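Local coordinates for complement factor H (Mus musculus, PDB 2YBY), which regulates complement, as a string of Sushi domains that restrains activation of the alternative pathway on host surfaces, the sixth and seventh of these being present here, at residues A[70-75]-A[81-86]; A[107-112]-A[116-121]; A[3-8]-A[52-57]. The protein carries 1 engineered substitution. One frame throughout, in Å; residues are numbered along the deposited sequence. Where two conformers were deposited one is given.

Contact 1 of 3, residues A[70-75]-A[81-86]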
# COMPACT_ATOMS: atom_id res chain seq x y z
N VAL A 70 5.30 -6.70 3.94
CA VAL A 70 6.03 -6.38 5.15
C VAL A 70 7.40 -7.03 5.09
O VAL A 70 7.50 -8.24 4.79
CB VAL A 70 5.25 -6.82 6.41
CG1 VAL A 70 6.08 -6.62 7.68
CG2 VAL A 70 3.90 -6.08 6.50
N PHE A 71 8.45 -6.25 5.36
CA PHE A 71 9.80 -6.78 5.41
C PHE A 71 10.18 -6.96 6.87
O PHE A 71 10.03 -6.02 7.65
CB PHE A 71 10.81 -5.81 4.77
CG PHE A 71 12.21 -6.36 4.83
CD1 PHE A 71 12.56 -7.47 4.09
CD2 PHE A 71 13.14 -5.83 5.70
CE1 PHE A 71 13.84 -8.00 4.16
CE2 PHE A 71 14.43 -6.35 5.77
CZ PHE A 71 14.78 -7.42 4.99
N HIS A 72 10.65 -8.14 7.26
CA HIS A 72 11.09 -8.38 8.65
C HIS A 72 12.07 -9.53 8.68
O HIS A 72 13.26 -9.30 8.84
CB HIS A 72 9.90 -8.60 9.61
CG HIS A 72 10.27 -8.55 11.07
ND1 HIS A 72 9.30 -8.55 12.05
CD2 HIS A 72 11.48 -8.54 11.66
CE1 HIS A 72 9.95 -8.49 13.20
NE2 HIS A 72 11.26 -8.51 13.02
N TYR A 73 11.59 -10.79 8.50
CA TYR A 73 12.40 -12.00 8.59
C TYR A 73 12.92 -12.45 7.22
O TYR A 73 12.15 -12.47 6.25
CB TYR A 73 11.55 -13.12 9.22
CG TYR A 73 10.81 -12.68 10.47
CD1 TYR A 73 11.47 -12.55 11.68
CD2 TYR A 73 9.45 -12.38 10.42
CE1 TYR A 73 10.79 -12.13 12.83
CE2 TYR A 73 8.77 -11.95 11.56
CZ TYR A 73 9.44 -11.84 12.76
OH TYR A 73 8.77 -11.42 13.89
N VAL A 74 14.20 -12.86 7.16
CA VAL A 74 14.82 -13.42 5.98
C VAL A 74 15.44 -14.74 6.42
O VAL A 74 16.25 -14.73 7.34
CB VAL A 74 15.90 -12.52 5.33
CG1 VAL A 74 16.49 -13.22 4.09
CG2 VAL A 74 15.30 -11.16 4.94
N GLU A 75 15.07 -15.84 5.78
CA GLU A 75 15.65 -17.15 6.08
C GLU A 75 17.01 -17.20 5.41
O GLU A 75 17.10 -16.97 4.20
CB GLU A 75 14.76 -18.30 5.58
CG GLU A 75 15.33 -19.68 5.90
CD GLU A 75 14.58 -20.84 5.27
OE1 GLU A 75 13.34 -20.77 5.17
OE2 GLU A 75 15.25 -21.81 4.82
N TYR A 81 14.85 -5.44 12.72
CA TYR A 81 14.40 -5.51 14.14
C TYR A 81 12.94 -5.21 14.35
O TYR A 81 12.38 -5.52 15.42
CB TYR A 81 15.23 -4.60 15.04
CG TYR A 81 16.69 -4.99 15.08
CD1 TYR A 81 17.09 -6.24 15.52
CD2 TYR A 81 17.68 -4.08 14.72
CE1 TYR A 81 18.44 -6.62 15.52
CE2 TYR A 81 19.03 -4.44 14.72
CZ TYR A 81 19.40 -5.71 15.15
OH TYR A 81 20.73 -6.09 15.16
N TRP A 82 12.31 -4.56 13.37
CA TRP A 82 10.89 -4.28 13.43
C TRP A 82 10.37 -4.36 12.02
O TRP A 82 11.14 -4.17 11.08
CB TRP A 82 10.57 -2.92 14.05
CG TRP A 82 11.06 -1.75 13.24
CD1 TRP A 82 10.46 -1.21 12.14
CD2 TRP A 82 12.19 -0.94 13.52
NE1 TRP A 82 11.17 -0.13 11.69
CE2 TRP A 82 12.21 0.10 12.56
CE3 TRP A 82 13.11 -0.89 14.58
CZ2 TRP A 82 13.20 1.08 12.54
CZ3 TRP A 82 14.10 0.06 14.55
CH2 TRP A 82 14.16 1.02 13.53
N GLU A 83 9.07 -4.51 11.90
CA GLU A 83 8.36 -4.64 10.63
C GLU A 83 8.43 -3.35 9.81
O GLU A 83 8.01 -2.30 10.30
CB GLU A 83 6.89 -4.96 10.88
CG GLU A 83 6.66 -6.34 11.45
CD GLU A 83 5.20 -6.67 11.69
OE1 GLU A 83 4.33 -5.94 11.16
OE2 GLU A 83 4.92 -7.65 12.42
N LYS A 84 8.96 -3.42 8.58
CA LYS A 84 8.99 -2.26 7.71
C LYS A 84 7.98 -2.50 6.58
O LYS A 84 8.05 -3.52 5.89
CB LYS A 84 10.39 -2.00 7.15
CG LYS A 84 10.46 -0.68 6.42
CD LYS A 84 11.88 -0.24 6.10
CE LYS A 84 11.92 0.81 5.00
NZ LYS A 84 11.24 2.07 5.38
N VAL A 85 7.05 -1.56 6.40
CA VAL A 85 6.04 -1.67 5.38
C VAL A 85 6.55 -1.24 4.01
O VAL A 85 7.07 -0.12 3.85
CB VAL A 85 4.77 -0.87 5.75
CG1 VAL A 85 3.81 -0.78 4.57
CG2 VAL A 85 4.08 -1.50 6.96
N TYR A 86 6.31 -2.09 3.01
CA TYR A 86 6.49 -1.75 1.62
C TYR A 86 5.17 -1.89 0.92
O TYR A 86 4.30 -2.62 1.40
CB TYR A 86 7.57 -2.59 0.96
CG TYR A 86 8.94 -2.25 1.47
CD1 TYR A 86 9.41 -2.80 2.66
CD2 TYR A 86 9.80 -1.44 0.74
CE1 TYR A 86 10.68 -2.50 3.14
CE2 TYR A 86 11.07 -1.14 1.21
CZ TYR A 86 11.52 -1.69 2.40
OH TYR A 86 12.79 -1.41 2.86
O HOH W 1 7.01 -9.39 11.46
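A short antiparallel ladder in the second of the two Sushi (SCR) domains here pairs Val70 with Val85 and Phe71 with Lys84. Phe71 and Lys84 form its hydrogen-bonded pair: Phe71 N gives to Lys84 O at 2.8 Å and Lys84 N to Phe71 O at 3.0 Å. Val70 and Val85 project from one side of the ladder, Phe71 and Lys84 from the other. On the valine side Val70 CG1 rests on Glu83 CB (3.7 Å). CG of the same glutamate meets His72 ND1 at 3.5 Å, and the imidazole lies 55° from the carboxylate plane. With CG anti to the backbone N (chi1 -168°), the His72 ring stands over the opposing chain, one face laid on the peptide between Trp82 and Glu83. A water that donates to Glu83 OE2 lies close to His72 as well. On the other side Phe71 CB touches Tyr86 CE1 at 3.7 Å. Strand 66-71 is the middle strand of its small sheet, between 41-42 and 84-87; Phe71 and Tyr86 both reach Leu92 of strand 91-93, while Val70 O takes a hydrogen bond from Trp116 NE1.

Contact 2 of 3, residues A[107-112]-A[116-121]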
# COMPACT_ATOMS: atom_id res chain seq x y z
N ASP A 107 19.64 -10.38 -5.74
CA ASP A 107 19.03 -10.58 -4.43
C ASP A 107 18.05 -9.46 -4.07
O ASP A 107 17.97 -9.04 -2.91
CB ASP A 107 20.06 -10.79 -3.32
CG ASP A 107 20.80 -12.09 -3.45
OD1 ASP A 107 20.27 -13.03 -4.11
OD2 ASP A 107 21.89 -12.21 -2.84
N THR A 108 17.28 -9.01 -5.06
CA THR A 108 16.26 -7.99 -4.82
C THR A 108 14.90 -8.67 -4.76
O THR A 108 14.70 -9.72 -5.37
CB THR A 108 16.30 -6.89 -5.85
OG1 THR A 108 16.13 -7.48 -7.12
CG2 THR A 108 17.59 -6.11 -5.80
N MET A 109 14.01 -8.12 -3.94
CA MET A 109 12.64 -8.60 -3.78
C MET A 109 11.78 -7.43 -4.17
O MET A 109 12.09 -6.31 -3.74
CB MET A 109 12.29 -8.85 -2.31
CG MET A 109 12.41 -10.18 -1.87
SD MET A 109 11.79 -10.52 -0.24
CE MET A 109 12.32 -9.23 0.79
N THR A 110 10.66 -7.68 -4.88
CA THR A 110 9.74 -6.62 -5.29
C THR A 110 8.38 -6.93 -4.68
O THR A 110 7.97 -8.09 -4.64
CB THR A 110 9.71 -6.54 -6.81
OG1 THR A 110 11.03 -6.18 -7.25
CG2 THR A 110 8.69 -5.52 -7.32
N CYS A 111 7.70 -5.90 -4.16
CA CYS A 111 6.35 -6.09 -3.64
C CYS A 111 5.39 -6.08 -4.86
O CYS A 111 5.21 -5.03 -5.50
CB CYS A 111 6.02 -4.99 -2.64
SG CYS A 111 4.36 -5.13 -1.92
N THR A 112 4.84 -7.24 -5.21
CA THR A 112 3.92 -7.40 -6.35
C THR A 112 2.49 -7.49 -5.87
O THR A 112 2.25 -7.54 -4.67
CB THR A 112 4.30 -8.64 -7.20
OG1 THR A 112 3.87 -9.83 -6.55
CG2 THR A 112 5.78 -8.74 -7.52
N TRP A 116 5.61 -10.55 -1.92
CA TRP A 116 7.03 -10.46 -2.27
C TRP A 116 7.40 -11.44 -3.37
O TRP A 116 6.99 -12.60 -3.33
CB TRP A 116 7.93 -10.77 -1.06
CG TRP A 116 7.96 -9.71 0.02
CD1 TRP A 116 7.68 -9.90 1.33
CD2 TRP A 116 8.48 -8.38 -0.10
NE1 TRP A 116 7.97 -8.76 2.05
CE2 TRP A 116 8.43 -7.80 1.19
CE3 TRP A 116 8.81 -7.56 -1.18
CZ2 TRP A 116 8.80 -6.47 1.42
CZ3 TRP A 116 9.26 -6.28 -0.94
CH2 TRP A 116 9.23 -5.74 0.35
N SER A 117 8.18 -10.97 -4.32
CA SER A 117 8.74 -11.86 -5.36
C SER A 117 10.19 -11.54 -5.61
O SER A 117 10.52 -10.42 -5.98
CB SER A 117 7.99 -11.82 -6.67
OG SER A 117 8.33 -12.98 -7.42
N PRO A 118 11.05 -12.54 -5.42
CA PRO A 118 10.75 -13.86 -4.85
C PRO A 118 10.51 -13.69 -3.34
O PRO A 118 10.70 -12.58 -2.83
CB PRO A 118 12.02 -14.65 -5.14
CG PRO A 118 13.08 -13.65 -5.08
CD PRO A 118 12.49 -12.35 -5.59
N PRO A 119 10.12 -14.74 -2.60
CA PRO A 119 9.97 -14.60 -1.15
C PRO A 119 11.30 -14.38 -0.43
O PRO A 119 12.37 -14.73 -0.96
CB PRO A 119 9.38 -15.96 -0.73
CG PRO A 119 8.86 -16.57 -1.96
CD PRO A 119 9.82 -16.12 -3.02
N PRO A 120 11.24 -13.87 0.81
CA PRO A 120 12.45 -13.61 1.59
C PRO A 120 13.05 -14.88 2.19
O PRO A 120 13.09 -15.08 3.41
CB PRO A 120 11.96 -12.66 2.69
CG PRO A 120 10.55 -12.97 2.86
CD PRO A 120 10.03 -13.39 1.52
N LYS A 121 13.47 -15.75 1.30
CA LYS A 121 14.08 -17.03 1.63
C LYS A 121 15.32 -17.19 0.75
O LYS A 121 15.21 -17.34 -0.47
CB LYS A 121 13.06 -18.16 1.37
CG LYS A 121 13.51 -19.54 1.79
CD LYS A 121 12.34 -20.53 1.71
CE LYS A 121 12.72 -21.96 2.01
NZ LYS A 121 11.53 -22.85 1.99
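The beta hairpin of strands 108-112 and 115-117 brings Met109 across the indole of Trp116, a Met-aromatic contact in the second of the two Sushi domains here, with the methionine buried and the indole partly exposed. Met109 SD stands 4.2 Å from the centroid of the five-membered ring of Trp116. Its methyl CE goes further over the same indole, 4.2 Å from the centroid of the six-membered ring and 14° from the normal, a CH-pi contact made possible by the bend of the chain at chi3 (-44°). The methionine also meets the proline run: SD approaches Pro120 CB at 3.6 Å, and CG passes close to Pro118 O. Two backbone bonds close the hairpin: Ser117 N bonds to Thr110 O at 2.9 Å and Thr110 N to Ser117 O at 3.0 Å. In Sushi domains a tryptophan is characteristically found between the third and fourth cysteines; here Trp116, its N-H already given to Val70 O, packs CZ3 against Cys111 CB at 3.9 Å, next to the disulfide of Cys111 with Cys69. Beyond the hairpin pair, a cis peptide bond before Pro118 turns the chain, and Pro118 CD comes to 3.4 Å from Thr108 O. On the side away from the indole, Thr112 CG2 touches Ser117 CB (3.9 Å), and Thr112 OG1 is bound by Gly115 and Asn114.

Contact 3 of 3, residues A[3-8]-A[52-57]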
# COMPACT_ATOMS: atom_id res chain seq x y z
N LYS A 3 -19.31 20.88 -6.91
CA LYS A 3 -19.24 19.64 -6.14
C LYS A 3 -19.06 18.45 -7.13
O LYS A 3 -20.00 17.72 -7.41
CB LYS A 3 -20.49 19.46 -5.28
CG LYS A 3 -20.57 20.52 -4.18
CD LYS A 3 -21.74 20.31 -3.28
CE LYS A 3 -21.71 21.26 -2.11
NZ LYS A 3 -22.72 20.89 -1.08
N PRO A 4 -17.84 18.29 -7.66
CA PRO A 4 -17.62 17.25 -8.68
C PRO A 4 -17.25 15.86 -8.20
O PRO A 4 -17.20 14.96 -9.03
CB PRO A 4 -16.47 17.83 -9.49
CG PRO A 4 -15.65 18.56 -8.50
CD PRO A 4 -16.62 19.10 -7.45
N CYS A 5 -16.93 15.69 -6.90
CA CYS A 5 -16.49 14.39 -6.38
C CYS A 5 -17.61 13.63 -5.74
O CYS A 5 -18.07 14.02 -4.66
CB CYS A 5 -15.33 14.57 -5.41
SG CYS A 5 -13.82 15.14 -6.21
N GLU A 6 -18.02 12.54 -6.36
CA GLU A 6 -19.09 11.72 -5.83
C GLU A 6 -18.57 10.81 -4.70
O GLU A 6 -17.36 10.71 -4.48
CB GLU A 6 -19.77 10.89 -6.95
CG GLU A 6 -20.48 11.73 -8.01
CD GLU A 6 -21.78 12.41 -7.60
OE1 GLU A 6 -22.60 11.78 -6.90
OE2 GLU A 6 -22.01 13.55 -8.07
N PHE A 7 -19.50 10.11 -4.01
CA PHE A 7 -19.15 9.20 -2.92
C PHE A 7 -18.09 8.20 -3.41
O PHE A 7 -18.33 7.53 -4.43
CB PHE A 7 -20.42 8.48 -2.39
CG PHE A 7 -20.12 7.46 -1.31
CD1 PHE A 7 -19.45 7.83 -0.16
CD2 PHE A 7 -20.48 6.13 -1.47
CE1 PHE A 7 -19.12 6.88 0.81
CE2 PHE A 7 -20.15 5.19 -0.51
CZ PHE A 7 -19.48 5.57 0.61
N PRO A 8 -16.88 8.18 -2.81
CA PRO A 8 -15.82 7.31 -3.33
C PRO A 8 -15.94 5.86 -2.90
O PRO A 8 -15.94 5.57 -1.69
CB PRO A 8 -14.54 7.94 -2.78
CG PRO A 8 -14.93 8.56 -1.53
CD PRO A 8 -16.39 8.97 -1.66
N LEU A 52 -8.00 10.49 1.13
CA LEU A 52 -8.48 10.44 -0.25
C LEU A 52 -8.86 11.88 -0.54
O LEU A 52 -9.61 12.47 0.24
CB LEU A 52 -9.70 9.53 -0.37
CG LEU A 52 -9.98 9.11 -1.83
CD1 LEU A 52 -8.98 8.10 -2.33
CD2 LEU A 52 -11.38 8.60 -1.98
N ARG A 53 -8.28 12.46 -1.58
CA ARG A 53 -8.43 13.89 -1.87
C ARG A 53 -9.25 14.16 -3.08
O ARG A 53 -9.03 13.56 -4.12
CB ARG A 53 -7.07 14.53 -2.05
CG ARG A 53 -6.25 14.54 -0.75
CD ARG A 53 -4.82 14.96 -0.98
NE ARG A 53 -4.04 14.71 0.24
CZ ARG A 53 -3.96 15.53 1.29
NH1 ARG A 53 -4.58 16.71 1.27
NH2 ARG A 53 -3.24 15.19 2.35
N CYS A 54 -10.21 15.09 -2.96
CA CYS A 54 -11.01 15.48 -4.12
C CYS A 54 -10.21 16.53 -4.91
O CYS A 54 -9.97 17.62 -4.40
CB CYS A 54 -12.35 16.03 -3.69
SG CYS A 54 -13.28 16.75 -5.07
N THR A 55 -9.73 16.19 -6.11
CA THR A 55 -8.92 17.09 -6.92
C THR A 55 -9.65 17.45 -8.21
O THR A 55 -10.69 16.87 -8.52
CB THR A 55 -7.55 16.46 -7.26
OG1 THR A 55 -7.67 15.59 -8.38
CG2 THR A 55 -6.90 15.78 -6.08
N ALA A 56 -9.02 18.31 -9.04
CA ALA A 56 -9.58 18.66 -10.36
C ALA A 56 -9.57 17.47 -11.33
O ALA A 56 -10.24 17.52 -12.37
CB ALA A 56 -8.79 19.82 -10.94
N GLN A 57 -8.84 16.37 -10.99
CA GLN A 57 -8.81 15.14 -11.77
C GLN A 57 -9.67 14.04 -11.08
O GLN A 57 -9.66 12.89 -11.51
CB GLN A 57 -7.35 14.69 -11.95
CG GLN A 57 -6.63 15.49 -13.07
CD GLN A 57 -5.13 15.59 -12.91
OE1 GLN A 57 -4.49 14.82 -12.19
NE2 GLN A 57 -4.53 16.54 -13.62
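Cys5 is joined to Cys54 by a disulfide, the bond between first and third cysteines that every Sushi domain carries near one end. From its backbone in the irregular segment 3-8, Cys5 CB points at strand 50-55 and comes within 3.7 Å of Cys54 CB. One atom on, Cys5 SG is placed beside its own backbone N (chi1 -68°) and meets Cys54 SG in the covalent bond of 2.0 Å, with a torsion of 85° about the S-S bond, close to the relaxed right angle for a disulfide. Beyond the bond, SG of Cys54 is anti to its backbone N (chi1 172°), beside the carbonyl carbon, where it meets the sulfur of Cys5. Between the two segments there is no hydrogen bond; they meet through the disulfide and the packing of Pro8 on Leu52. That packing lies further along: Leu52, also directed at segment 3-8, sends its CD2 branch past the ring of Pro8, 3.3 Å from CB and 3.6 Å from CG, tighter than ordinary van der Waals packing. At the far end of the strand, Gln57 N donates to Thr55 OG1 (3.0 Å), an ST turn in which Gly58 O is a further partner of the hydroxyl. Strand 50-55 lies at one edge of the antiparallel sheet 13-15, 32-37, 50-55; Leu52 packs on Tyr35 of the middle strand and on Trp59, and segment 3-8 runs in the loop leading to strand 13-15.

Overall arrangement
Contact 3 comes first along the chain, in the first Sushi domain; contacts 1 and 2 follow in series in the second. Contacts 1 and 2 have centres about 12 Å apart and touch directly: Glu75 N probably bonds to Pro120 O. Contact 3 lies at the other side of the chain's centre, about 35 Å from either by centres, with nearest atoms about 17 Å from contact 1 and about 19 Å from contact 2. The contacts thus lie in different Sushi domains, yet the plan repeats: Glu6 O receives Trp59 NE1 much as Val70 O receives Trp116 NE1. The domains are joined at strand 66-71, which pairs with both 41-42 and 84-87.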